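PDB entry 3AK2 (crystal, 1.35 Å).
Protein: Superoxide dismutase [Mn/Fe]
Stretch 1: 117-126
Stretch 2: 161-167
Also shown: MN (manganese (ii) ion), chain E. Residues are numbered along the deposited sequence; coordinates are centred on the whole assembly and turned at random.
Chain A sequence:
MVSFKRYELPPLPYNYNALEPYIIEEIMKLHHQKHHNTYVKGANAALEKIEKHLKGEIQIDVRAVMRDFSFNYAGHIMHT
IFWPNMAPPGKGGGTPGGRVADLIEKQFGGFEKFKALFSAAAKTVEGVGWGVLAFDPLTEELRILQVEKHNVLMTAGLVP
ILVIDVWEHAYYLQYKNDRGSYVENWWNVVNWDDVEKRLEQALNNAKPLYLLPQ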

# COMPACT_ATOMS: atom_id res chain seq x y z
N LEU A 117 -0.74 -22.02 -12.01
CA LEU A 117 -1.35 -20.92 -11.28
C LEU A 117 -0.37 -20.26 -10.31
O LEU A 117 -0.26 -19.04 -10.26
CB LEU A 117 -2.61 -21.38 -10.53
CG LEU A 117 -3.37 -20.32 -9.73
CD1 LEU A 117 -3.81 -19.16 -10.62
CD2 LEU A 117 -4.57 -20.92 -9.03
N PHE A 118 0.36 -21.09 -9.57
CA PHE A 118 1.37 -20.60 -8.65
C PHE A 118 2.45 -19.82 -9.40
O PHE A 118 2.86 -18.74 -8.97
CB PHE A 118 1.98 -21.75 -7.84
CG PHE A 118 2.89 -21.30 -6.73
CD1 PHE A 118 2.40 -21.13 -5.43
CD2 PHE A 118 4.24 -21.04 -6.97
CE1 PHE A 118 3.24 -20.72 -4.40
CE2 PHE A 118 5.08 -20.63 -5.95
CZ PHE A 118 4.58 -20.47 -4.66
N SER A 119 2.89 -20.35 -10.54
CA SER A 119 3.89 -19.67 -11.36
C SER A 119 3.38 -18.32 -11.86
O SER A 119 4.13 -17.35 -11.85
CB SER A 119 4.32 -20.53 -12.54
OG SER A 119 5.05 -21.66 -12.08
N ALA A 120 2.12 -18.27 -12.27
CA ALA A 120 1.52 -17.02 -12.73
C ALA A 120 1.43 -16.01 -11.59
O ALA A 120 1.74 -14.83 -11.77
CB ALA A 120 0.14 -17.27 -13.34
N ALA A 121 1.01 -16.48 -10.42
CA ALA A 121 0.97 -15.61 -9.24
C ALA A 121 2.35 -15.02 -8.94
O ALA A 121 2.48 -13.82 -8.70
CB ALA A 121 0.44 -16.37 -8.04
N ALA A 122 3.39 -15.86 -8.96
CA ALA A 122 4.75 -15.40 -8.69
C ALA A 122 5.27 -14.42 -9.74
O ALA A 122 5.84 -13.38 -9.42
CB ALA A 122 5.69 -16.59 -8.57
N LYS A 123 5.06 -14.76 -11.01
CA LYS A 123 5.58 -13.95 -12.11
C LYS A 123 4.96 -12.56 -12.15
O LYS A 123 5.63 -11.58 -12.51
CB LYS A 123 5.37 -14.65 -13.45
CG LYS A 123 6.32 -15.81 -13.67
CD LYS A 123 6.01 -16.55 -14.96
CE LYS A 123 6.65 -17.93 -14.97
NZ LYS A 123 6.28 -18.69 -16.20
N THR A 124 3.69 -12.47 -11.76
CA THR A 124 2.94 -11.22 -11.93
C THR A 124 2.82 -10.38 -10.65
O THR A 124 1.99 -9.47 -10.59
CB THR A 124 1.54 -11.48 -12.52
OG1 THR A 124 0.77 -12.30 -11.62
CG2 THR A 124 1.64 -12.15 -13.91
N VAL A 125 3.64 -10.67 -9.65
CA VAL A 125 3.73 -9.78 -8.49
C VAL A 125 4.16 -8.41 -9.01
O VAL A 125 5.12 -8.30 -9.78
CB VAL A 125 4.71 -10.30 -7.43
CG1 VAL A 125 4.95 -9.24 -6.36
CG2 VAL A 125 4.17 -11.57 -6.78
N GLU A 126 3.42 -7.38 -8.62
CA GLU A 126 3.72 -6.03 -9.08
C GLU A 126 4.71 -5.38 -8.13
O GLU A 126 4.43 -5.21 -6.94
CB GLU A 126 2.44 -5.22 -9.16
CG GLU A 126 2.62 -3.90 -9.85
CD GLU A 126 1.31 -3.18 -10.00
OE1 GLU A 126 0.78 -3.16 -11.13
OE2 GLU A 126 0.81 -2.66 -8.98
MN MN E . 14.47 -11.75 -0.29
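Stretch 2 161-167: ILVIDVW

Stretch 2 runs past the helical stretch 1 extended from Leu 162 to Asp 165 and leaves the strand at Val 166, where phi/psi is -116/23. The two meet mainly through apolar side chains, with two backbone carbonyls also in contact; no hydrogen bond crosses between them, and the contact buries 271 Å² counted over both sides. Residues 117-123 are helical, as the backbone bonds Ala 121 N to Leu 117 O and Ala 122 N to Phe 118 O, both 2.9 Å, confirm. Val 163, Ile 164 and Asp 165 have strand conformation, with phi/psi near -131/146 at Val 163 and -122/128 at Ile 164, after the chain has turned a corner at Ile 161 and Leu 162.

The order of contacts gives the direction. Phe 118 meets Leu 162 and Ile 164, Ala 122 meets Ile 164 and Val 166, and Val 125 meets Val 166, so both chains advance the same way along the interface. The nearest pair of CA atoms is Ala 122 CA and Val 166 CA, 6.7 Å apart. No sequence neighbour of Leu 162, Ile 164 or Val 166 takes part: the alternation of an extended chain turns Val 163 away, and Asp 165 is out of reach.

The CA-to-CB bond of Phe 118 points toward stretch 2, and chi1 -171° (t) with chi2 94° sets the ring against Leu 162 and Ile 164. The carbonyl Leu 162 O lies at the ring edge, near its plane, 4.0 Å from Phe 118 CE1, while Phe 118 CZ is 4.4 Å from Leu 162 CG. With chi1 -177° (t), Ile 164 CG2 lies 3.6 Å from Phe 118 CE2 and also 3.6 Å from Ala 122 CB; chi2 -179° (t) extends the other branch, CG1-CD1. The CG2 methyl therefore touches two residues a helical turn apart.

Val 166, at chi1 -68° (m), presents both methyls to stretch 1: CG1 is 4.2 Å from Ala 122 CB, and CG2 is 3.6 Å from Ala 122 O and 3.7 Å from Val 125 CG2. Val 125 adopts chi1 170° (t) just past the helix. Thr 124, the first residue to leave helical phi/psi (-100/15), points away from stretch 2; its chi1 of 63° (p) brings OG1 to 2.7 Å from Ala 120 O, a hydrogen bond back to the last turn.

The chi1 of -170° (t) and chi2 of -2° of Asp 165 direct OD2 to the manganese ion, 2.0 Å from MN, as suits a superoxide dismutase, while OD1 accepts a hydrogen bond from Trp 167 N at 3.0 Å and 159°. Both carboxylate oxygens are thus engaged on the side of the chain that does not pack against the helix.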

# COMPACT_ATOMS: atom_id res chain seq x y z
N ILE A 161 2.86 -22.19 3.61
CA ILE A 161 3.58 -23.47 3.65
C ILE A 161 4.64 -23.59 2.54
O ILE A 161 5.57 -24.39 2.65
CB ILE A 161 2.63 -24.70 3.66
CG1 ILE A 161 1.81 -24.81 2.37
CG2 ILE A 161 1.74 -24.66 4.91
CD1 ILE A 161 1.08 -26.15 2.20
N LEU A 162 4.47 -22.80 1.49
CA LEU A 162 5.44 -22.72 0.40
C LEU A 162 5.45 -21.30 -0.15
O LEU A 162 4.41 -20.77 -0.53
CB LEU A 162 5.11 -23.72 -0.71
CG LEU A 162 6.00 -23.66 -1.96
CD1 LEU A 162 7.47 -23.95 -1.64
CD2 LEU A 162 5.50 -24.62 -3.02
N VAL A 163 6.63 -20.69 -0.19
CA VAL A 163 6.77 -19.32 -0.66
C VAL A 163 7.90 -19.22 -1.68
O VAL A 163 8.89 -19.95 -1.59
CB VAL A 163 7.02 -18.30 0.51
CG1 VAL A 163 5.91 -18.38 1.56
CG2 VAL A 163 8.39 -18.49 1.15
N ILE A 164 7.73 -18.34 -2.66
CA ILE A 164 8.81 -17.99 -3.57
C ILE A 164 9.05 -16.49 -3.50
O ILE A 164 8.13 -15.68 -3.62
CB ILE A 164 8.55 -18.44 -5.04
CG1 ILE A 164 9.77 -18.11 -5.92
CG2 ILE A 164 7.27 -17.83 -5.59
CD1 ILE A 164 9.65 -18.48 -7.39
N ASP A 165 10.31 -16.13 -3.28
CA ASP A 165 10.73 -14.74 -3.22
C ASP A 165 10.91 -14.23 -4.64
O ASP A 165 11.74 -14.77 -5.39
CB ASP A 165 12.04 -14.66 -2.45
CG ASP A 165 12.45 -13.24 -2.11
OD1 ASP A 165 11.76 -12.27 -2.48
OD2 ASP A 165 13.49 -13.12 -1.44
N VAL A 166 10.14 -13.21 -5.02
CA VAL A 166 10.34 -12.55 -6.31
C VAL A 166 10.77 -11.09 -6.18
O VAL A 166 10.60 -10.29 -7.11
CB VAL A 166 9.14 -12.72 -7.28
CG1 VAL A 166 9.01 -14.17 -7.74
CG2 VAL A 166 7.84 -12.23 -6.66
N TRP A 167 11.34 -10.74 -5.03
CA TRP A 167 12.11 -9.50 -4.96
C TRP A 167 13.22 -9.60 -6.00
O TRP A 167 13.71 -10.70 -6.28
CB TRP A 167 12.74 -9.31 -3.59
CG TRP A 167 11.80 -8.80 -2.54
CD1 TRP A 167 10.65 -9.41 -2.09
CD2 TRP A 167 11.93 -7.60 -1.79
NE1 TRP A 167 10.07 -8.65 -1.11
CE2 TRP A 167 10.84 -7.54 -0.90
CE3 TRP A 167 12.87 -6.56 -1.78
CZ2 TRP A 167 10.65 -6.47 -0.01
CZ3 TRP A 167 12.70 -5.51 -0.90
CH2 TRP A 167 11.59 -5.47 -0.02
O HOH W 1 12.68 -10.61 -0.23